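Local coordinates for protein enoyl-CoA hydratase (PDB 3LKE) that probably acts on a CoA thioester as a trimeric crotonase-family protein, being classed as an enoyl-CoA hydratase although hydration itself is uncertain, at residues 49-53 / 201-205; 94-99 / 223-228; 115-119 / 134-138. All coordinates share one frame; numbering follows the deposited sequence.

Contact 1: 49-53 / 201-205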
# COMPACT_ATOMS: atom_id res chain seq x y z
N ILE A 49 -31.18 5.92 -3.80
CA ILE A 49 -30.30 6.30 -2.70
C ILE A 49 -28.86 6.47 -3.17
O ILE A 49 -28.45 5.87 -4.16
CB ILE A 49 -30.34 5.29 -1.55
CG1 ILE A 49 -29.76 3.94 -2.00
CG2 ILE A 49 -31.76 5.15 -1.02
CD1 ILE A 49 -29.78 2.88 -0.91
N HIS A 50 -28.11 7.30 -2.46
CA HIS A 50 -26.70 7.54 -2.77
C HIS A 50 -25.78 6.94 -1.70
O HIS A 50 -24.57 6.79 -1.93
CB HIS A 50 -26.43 9.03 -2.91
CG HIS A 50 -27.02 9.87 -1.82
ND1 HIS A 50 -26.55 9.85 -0.53
CD2 HIS A 50 -28.05 10.75 -1.84
CE1 HIS A 50 -27.26 10.69 0.21
NE2 HIS A 50 -28.18 11.25 -0.56
N SER A 51 -26.35 6.59 -0.55
CA SER A 51 -25.55 6.14 0.58
C SER A 51 -26.24 5.02 1.35
O SER A 51 -27.46 4.87 1.31
CB SER A 51 -25.27 7.31 1.53
OG SER A 51 -24.64 8.38 0.87
N ILE A 52 -25.42 4.25 2.06
CA ILE A 52 -25.89 3.24 2.98
C ILE A 52 -25.13 3.43 4.28
O ILE A 52 -23.90 3.43 4.29
CB ILE A 52 -25.64 1.82 2.44
CG1 ILE A 52 -26.48 1.58 1.19
CG2 ILE A 52 -25.99 0.78 3.50
CD1 ILE A 52 -26.18 0.28 0.51
N ILE A 53 -25.87 3.59 5.38
CA ILE A 53 -25.29 3.82 6.69
C ILE A 53 -25.54 2.60 7.58
O ILE A 53 -26.68 2.18 7.73
CB ILE A 53 -25.96 5.04 7.38
CG1 ILE A 53 -25.78 6.30 6.53
CG2 ILE A 53 -25.37 5.26 8.78
CD1 ILE A 53 -24.34 6.73 6.38
N LEU A 201 -23.60 13.25 4.57
CA LEU A 201 -24.57 12.78 3.59
C LEU A 201 -25.01 13.91 2.66
O LEU A 201 -25.32 13.67 1.49
CB LEU A 201 -25.78 12.16 4.29
CG LEU A 201 -25.47 10.88 5.06
CD1 LEU A 201 -26.73 10.37 5.74
CD2 LEU A 201 -24.86 9.81 4.13
N LYS A 202 -25.04 15.13 3.18
CA LYS A 202 -25.35 16.29 2.37
C LYS A 202 -24.30 16.45 1.27
O LYS A 202 -24.64 16.71 0.12
CB LYS A 202 -25.41 17.55 3.24
CG LYS A 202 -25.66 18.84 2.48
CD LYS A 202 -25.22 20.04 3.30
CE LYS A 202 -25.84 20.01 4.70
NZ LYS A 202 -25.23 21.04 5.60
N ALA A 203 -23.03 16.26 1.63
CA ALA A 203 -21.93 16.35 0.67
C ALA A 203 -22.04 15.27 -0.39
O ALA A 203 -21.85 15.53 -1.58
CB ALA A 203 -20.59 16.26 1.38
N VAL A 204 -22.35 14.05 0.04
CA VAL A 204 -22.58 12.95 -0.88
C VAL A 204 -23.71 13.25 -1.86
O VAL A 204 -23.60 12.97 -3.05
CB VAL A 204 -22.87 11.63 -0.15
CG1 VAL A 204 -23.10 10.50 -1.13
CG2 VAL A 204 -21.73 11.29 0.79
N SER A 205 -24.80 13.83 -1.36
CA SER A 205 -26.00 14.02 -2.18
C SER A 205 -25.75 15.00 -3.32
O SER A 205 -26.47 14.98 -4.33
CB SER A 205 -27.20 14.50 -1.33
OG SER A 205 -27.02 15.84 -0.91
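His50 and Val204 meet centrally, the valine methyl CG1 lying 3.6 Å from His50 ND1 and approaching the imidazole obliquely. Ser205 takes one face of the ring: its CA stands 3.8 Å above the plane, displaced toward the rim, and its CB is 3.5 Å from His50 NE2. A chi1 of 47° sets His50 CG between its backbone N and carbonyl carbon and swings the ring over to the helix.

Leu201 and Val204 share the apolar part. Leu201 CD2 touches Ile53 CD1 at 3.8 Å, the two side chains meeting tip to tip, and also packs on the CB of Ser51. Val204 CG1 comes within 3.3 Å of Ser51 OG, the shortest approach across the contact.

In the crotonase-type fold this joins the start of a central strand, 51-56, to the C-terminal part of helix 190-205; the segment axes are 10.4 Å apart and run nearly antiparallel at 160°. Strands 14-19 and 103-108 flank the site, with Tyr16 touching both Ile53 and Leu201. His139 of a second subunit hydrogen-bonds to Ala203 O, and Leu167 of that subunit packs on Val204.

No hydrogen bond crosses between the segments; two side-chain bonds lie within them. His50 ND1 and Ser51 OG are 2.8 Å apart in a hydrogen bond at the ring edge, in plane, which restrains the imidazole's rotation, and Ser205 OG donates to Lys202 O at 2.7 Å.

Contact 2: 94-99 / 223-228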
# COMPACT_ATOMS: atom_id res chain seq x y z
N VAL A 94 -19.84 -9.17 3.82
CA VAL A 94 -18.61 -8.40 3.58
C VAL A 94 -18.43 -8.02 2.11
O VAL A 94 -18.12 -6.88 1.77
CB VAL A 94 -17.34 -9.16 4.07
CG1 VAL A 94 -16.08 -8.41 3.65
CG2 VAL A 94 -17.39 -9.36 5.58
N LEU A 95 -18.63 -9.00 1.23
CA LEU A 95 -18.41 -8.80 -0.20
C LEU A 95 -19.43 -7.82 -0.77
O LEU A 95 -19.08 -6.95 -1.57
CB LEU A 95 -18.46 -10.16 -0.92
CG LEU A 95 -17.98 -10.19 -2.37
CD1 LEU A 95 -16.59 -9.60 -2.48
CD2 LEU A 95 -18.03 -11.63 -2.88
N GLU A 96 -20.68 -7.95 -0.33
CA GLU A 96 -21.77 -7.08 -0.79
C GLU A 96 -21.66 -5.63 -0.31
O GLU A 96 -22.09 -4.71 -0.99
CB GLU A 96 -23.12 -7.67 -0.38
CG GLU A 96 -23.33 -9.06 -0.91
CD GLU A 96 -24.20 -9.10 -2.14
OE1 GLU A 96 -24.54 -8.01 -2.67
OE2 GLU A 96 -24.52 -10.22 -2.59
N ILE A 97 -21.08 -5.43 0.86
CA ILE A 97 -20.75 -4.08 1.29
C ILE A 97 -19.64 -3.56 0.38
O ILE A 97 -19.77 -2.50 -0.20
CB ILE A 97 -20.27 -4.04 2.75
CG1 ILE A 97 -21.42 -4.44 3.68
CG2 ILE A 97 -19.76 -2.63 3.12
CD1 ILE A 97 -20.99 -4.64 5.12
N PHE A 98 -18.57 -4.34 0.27
CA PHE A 98 -17.42 -3.92 -0.51
C PHE A 98 -17.77 -3.53 -1.94
O PHE A 98 -17.23 -2.57 -2.47
CB PHE A 98 -16.37 -5.04 -0.54
CG PHE A 98 -15.06 -4.60 -1.12
CD1 PHE A 98 -14.17 -3.86 -0.36
CD2 PHE A 98 -14.71 -4.94 -2.42
CE1 PHE A 98 -12.95 -3.46 -0.90
CE2 PHE A 98 -13.48 -4.53 -2.96
CZ PHE A 98 -12.61 -3.80 -2.19
N THR A 99 -18.67 -4.28 -2.56
CA THR A 99 -19.01 -4.03 -3.95
C THR A 99 -20.23 -3.12 -4.09
O THR A 99 -20.77 -2.96 -5.19
CB THR A 99 -19.28 -5.33 -4.74
OG1 THR A 99 -20.31 -6.09 -4.10
CG2 THR A 99 -18.01 -6.19 -4.84
N ALA A 223 -9.99 -5.63 -7.12
CA ALA A 223 -9.98 -5.97 -5.70
C ALA A 223 -11.15 -6.85 -5.27
O ALA A 223 -11.00 -7.72 -4.42
CB ALA A 223 -9.92 -4.70 -4.86
N ALA A 224 -12.32 -6.65 -5.87
CA ALA A 224 -13.48 -7.44 -5.45
C ALA A 224 -13.25 -8.93 -5.71
O ALA A 224 -13.65 -9.77 -4.91
CB ALA A 224 -14.74 -6.94 -6.13
N GLU A 225 -12.62 -9.25 -6.83
CA GLU A 225 -12.35 -10.65 -7.16
C GLU A 225 -11.32 -11.22 -6.19
O GLU A 225 -11.44 -12.36 -5.73
CB GLU A 225 -11.85 -10.78 -8.60
CG GLU A 225 -11.51 -12.20 -8.99
CD GLU A 225 -12.68 -13.15 -8.82
OE1 GLU A 225 -13.82 -12.76 -9.16
OE2 GLU A 225 -12.46 -14.29 -8.34
N GLU A 226 -10.31 -10.42 -5.88
CA GLU A 226 -9.29 -10.81 -4.93
C GLU A 226 -9.86 -11.04 -3.53
O GLU A 226 -9.46 -11.98 -2.84
CB GLU A 226 -8.18 -9.76 -4.90
CG GLU A 226 -7.52 -9.60 -6.24
CD GLU A 226 -7.10 -10.92 -6.83
OE1 GLU A 226 -6.25 -11.61 -6.22
OE2 GLU A 226 -7.61 -11.28 -7.92
N LEU A 227 -10.77 -10.17 -3.11
CA LEU A 227 -11.42 -10.31 -1.81
C LEU A 227 -12.25 -11.60 -1.81
O LEU A 227 -12.22 -12.39 -0.85
CB LEU A 227 -12.32 -9.10 -1.52
CG LEU A 227 -13.22 -9.21 -0.29
CD1 LEU A 227 -12.39 -9.56 0.96
CD2 LEU A 227 -13.99 -7.91 -0.10
N LYS A 228 -12.98 -11.82 -2.89
CA LYS A 228 -13.84 -13.00 -2.96
C LYS A 228 -13.00 -14.25 -2.77
O LYS A 228 -13.35 -15.14 -1.99
CB LYS A 228 -14.61 -13.05 -4.28
CG LYS A 228 -15.41 -14.35 -4.44
CD LYS A 228 -16.36 -14.29 -5.63
CE LYS A 228 -15.64 -14.52 -6.95
NZ LYS A 228 -16.60 -14.67 -8.08
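Leu227 CD2 sits over one face of the Phe98 ring, 4.0 Å from the centroid and 27° off the ring normal, a CH-pi contact whose closest ring atom is CG. Phe98 CG is anti to the backbone N (chi1 -170°), a setting that carries the ring across to helix 223-241. There its edge meets the first turn: CZ lies 3.9 Å from Ala223 CB, and CE2 is 3.8 Å from the backbone N of Ala224, both partners near the ring plane. Replacing Phe98 by an alanine would probably leave Leu227 CD2 without the face it packs on and open a gap beside Ala223 and Ala224.

Aliphatic contacts extend the interface along both helices. Leu95 and Leu227 lie alongside each other, pointing opposite ways, CD1 of the former 3.9 Å from CD2 of the latter, while Leu95 CD2 rests on the aliphatic start of Lys228. At the other end Thr99 CG2 touches Ala224 CB at 3.6 Å.

No hydrogen bond crosses between the segments. Leu95 O accepts from both Thr99 N and Thr99 OG1, the hydroxyl at 2.9 Å; this double grip fixes the threonine where helix 81-98 ends. Lys220, just ahead of the second segment, adds a cation-pi contact to Phe98 and a bond to its carbonyl oxygen.

With segment axes 10.4 Å apart at 172°, this is an antiparallel helix pair, laying the start of the long helix 223-241 against helix 81-98 of the crotonase-like core.

Contact 3: 115-119 / 134-138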
# COMPACT_ATOMS: atom_id res chain seq x y z
N GLY A 115 -14.89 -9.76 14.26
CA GLY A 115 -15.63 -9.56 13.04
C GLY A 115 -16.75 -8.53 13.19
O GLY A 115 -17.23 -7.99 12.21
N GLY A 116 -17.16 -8.28 14.43
CA GLY A 116 -18.13 -7.22 14.70
C GLY A 116 -17.62 -5.87 14.21
O GLY A 116 -18.40 -4.98 13.81
N PHE A 117 -16.30 -5.70 14.26
CA PHE A 117 -15.69 -4.52 13.66
C PHE A 117 -15.23 -4.82 12.24
O PHE A 117 -15.46 -4.04 11.33
CB PHE A 117 -14.50 -4.03 14.48
CG PHE A 117 -13.79 -2.87 13.85
CD1 PHE A 117 -14.46 -1.69 13.61
CD2 PHE A 117 -12.47 -2.97 13.46
CE1 PHE A 117 -13.83 -0.61 13.03
CE2 PHE A 117 -11.82 -1.89 12.87
CZ PHE A 117 -12.51 -0.71 12.65
N ASN A 118 -14.58 -5.97 12.06
CA ASN A 118 -13.87 -6.23 10.80
C ASN A 118 -14.75 -6.21 9.55
O ASN A 118 -14.30 -5.76 8.49
CB ASN A 118 -13.06 -7.52 10.89
CG ASN A 118 -12.02 -7.46 11.98
OD1 ASN A 118 -11.53 -6.38 12.30
ND2 ASN A 118 -11.66 -8.61 12.56
N MET A 119 -15.99 -6.68 9.67
CA MET A 119 -16.95 -6.58 8.55
C MET A 119 -17.06 -5.14 8.05
O MET A 119 -17.16 -4.89 6.85
CB MET A 119 -18.32 -7.16 8.92
CG MET A 119 -18.37 -8.69 8.87
SD MET A 119 -20.05 -9.39 8.80
CE MET A 119 -21.01 -7.87 8.49
N PHE A 134 -12.13 -1.55 20.73
CA PHE A 134 -11.90 -2.50 19.65
C PHE A 134 -11.02 -3.64 20.13
O PHE A 134 -10.21 -3.45 21.03
CB PHE A 134 -11.19 -1.78 18.49
CG PHE A 134 -11.96 -0.60 17.96
CD1 PHE A 134 -12.84 -0.75 16.90
CD2 PHE A 134 -11.79 0.66 18.52
CE1 PHE A 134 -13.54 0.33 16.40
CE2 PHE A 134 -12.50 1.75 18.03
CZ PHE A 134 -13.38 1.57 16.97
N LEU A 135 -11.18 -4.81 19.52
CA LEU A 135 -10.43 -5.99 19.92
C LEU A 135 -10.25 -6.96 18.75
O LEU A 135 -11.19 -7.22 18.00
CB LEU A 135 -11.14 -6.70 21.08
CG LEU A 135 -10.49 -7.97 21.66
CD1 LEU A 135 -9.15 -7.64 22.30
CD2 LEU A 135 -11.44 -8.63 22.68
N GLU A 136 -9.04 -7.48 18.58
CA GLU A 136 -8.75 -8.54 17.62
C GLU A 136 -8.09 -9.66 18.42
O GLU A 136 -6.93 -9.54 18.82
CB GLU A 136 -7.77 -8.04 16.56
CG GLU A 136 -8.22 -6.76 15.89
CD GLU A 136 -9.30 -6.99 14.86
OE1 GLU A 136 -9.69 -8.16 14.66
OE2 GLU A 136 -9.75 -6.01 14.24
N ASN A 137 -8.83 -10.72 18.69
CA ASN A 137 -8.39 -11.68 19.69
C ASN A 137 -8.08 -13.06 19.12
O ASN A 137 -8.06 -14.04 19.86
CB ASN A 137 -9.42 -11.80 20.80
CG ASN A 137 -8.81 -12.22 22.12
OD1 ASN A 137 -7.66 -11.88 22.43
ND2 ASN A 137 -9.59 -12.95 22.92
N PHE A 138 -7.85 -13.12 17.82
CA PHE A 138 -7.61 -14.39 17.14
C PHE A 138 -6.43 -15.17 17.72
O PHE A 138 -6.47 -16.39 17.80
CB PHE A 138 -7.36 -14.17 15.64
CG PHE A 138 -8.45 -13.42 14.93
CD1 PHE A 138 -9.62 -14.07 14.56
CD2 PHE A 138 -8.29 -12.08 14.61
CE1 PHE A 138 -10.62 -13.39 13.89
CE2 PHE A 138 -9.31 -11.38 13.95
CZ PHE A 138 -10.46 -12.04 13.59
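Phe117 and Phe134 bury the most surface here, in an edge-to-face (T-shaped) pair: the edge of Phe134 points at the face of Phe117, with centroids 4.8 Å apart and planes at 72°. Phe134 CD1 stands 3.7 Å above the Phe117 plane, over its centre, and CE1 approaches Phe117 CE1 to 3.5 Å. Lying trans to its backbone nitrogen, Phe117 CG carries the ring out from the helix to the strand.

Helix 115-118 follows strand 111-113 through a run of glycines, and this is probably the active-site region of the crotonase fold, where the helix N terminus normally supplies an oxyanion-hole N-H; Asn118 and Phe138 appear to stand where the family usually has its two catalytic glutamates. Strand 133-135 is paired in parallel with 111-113, and a backbone bond between Leu135 and Gly114 carries the pairing up to the helix start. Leu182 and Ile183 also pack on Phe117.

Asn118 meets Glu136 from the opposite direction, and the amide and carboxylate are nearly coplanar. Asn118 ND2 donates to the syn lone pair of Glu136 OE1 over 2.9 Å, with an N-H...O angle of 166° and the acceptor in the amide plane. On the other branch Asn118 OD1 is 2.7 Å from Glu136 OE2. A bend at chi2 (-77°) brings the carboxylate round to the amide. The edge of the Phe138 ring lies against Asn118 ND2, its CZ 3.8 Å away.

From the N terminus, the chain first enters contact 1 through 49-53 at the start of strand 51-56, then contact 2 through 94-99 at the end of helix 81-98. Contact 3 follows and closes the shortest loop, joining 115-119 to 134-138 with 14 residues between them; it lies within the spans of both longer closures. Contact 1 closes next, at 201-205, and contact 2 last, at 223-228, so these two cross. Contact 1 ties the six-stranded sheet to helix 190-205, contact 2 pairs two helices, and contact 3 links helix 115-118 to the small sheet. Contacts 2 and 3 touch, Val94 CG2 packing 3.5 Å from Met119 CG, whereas contact 1 touches neither.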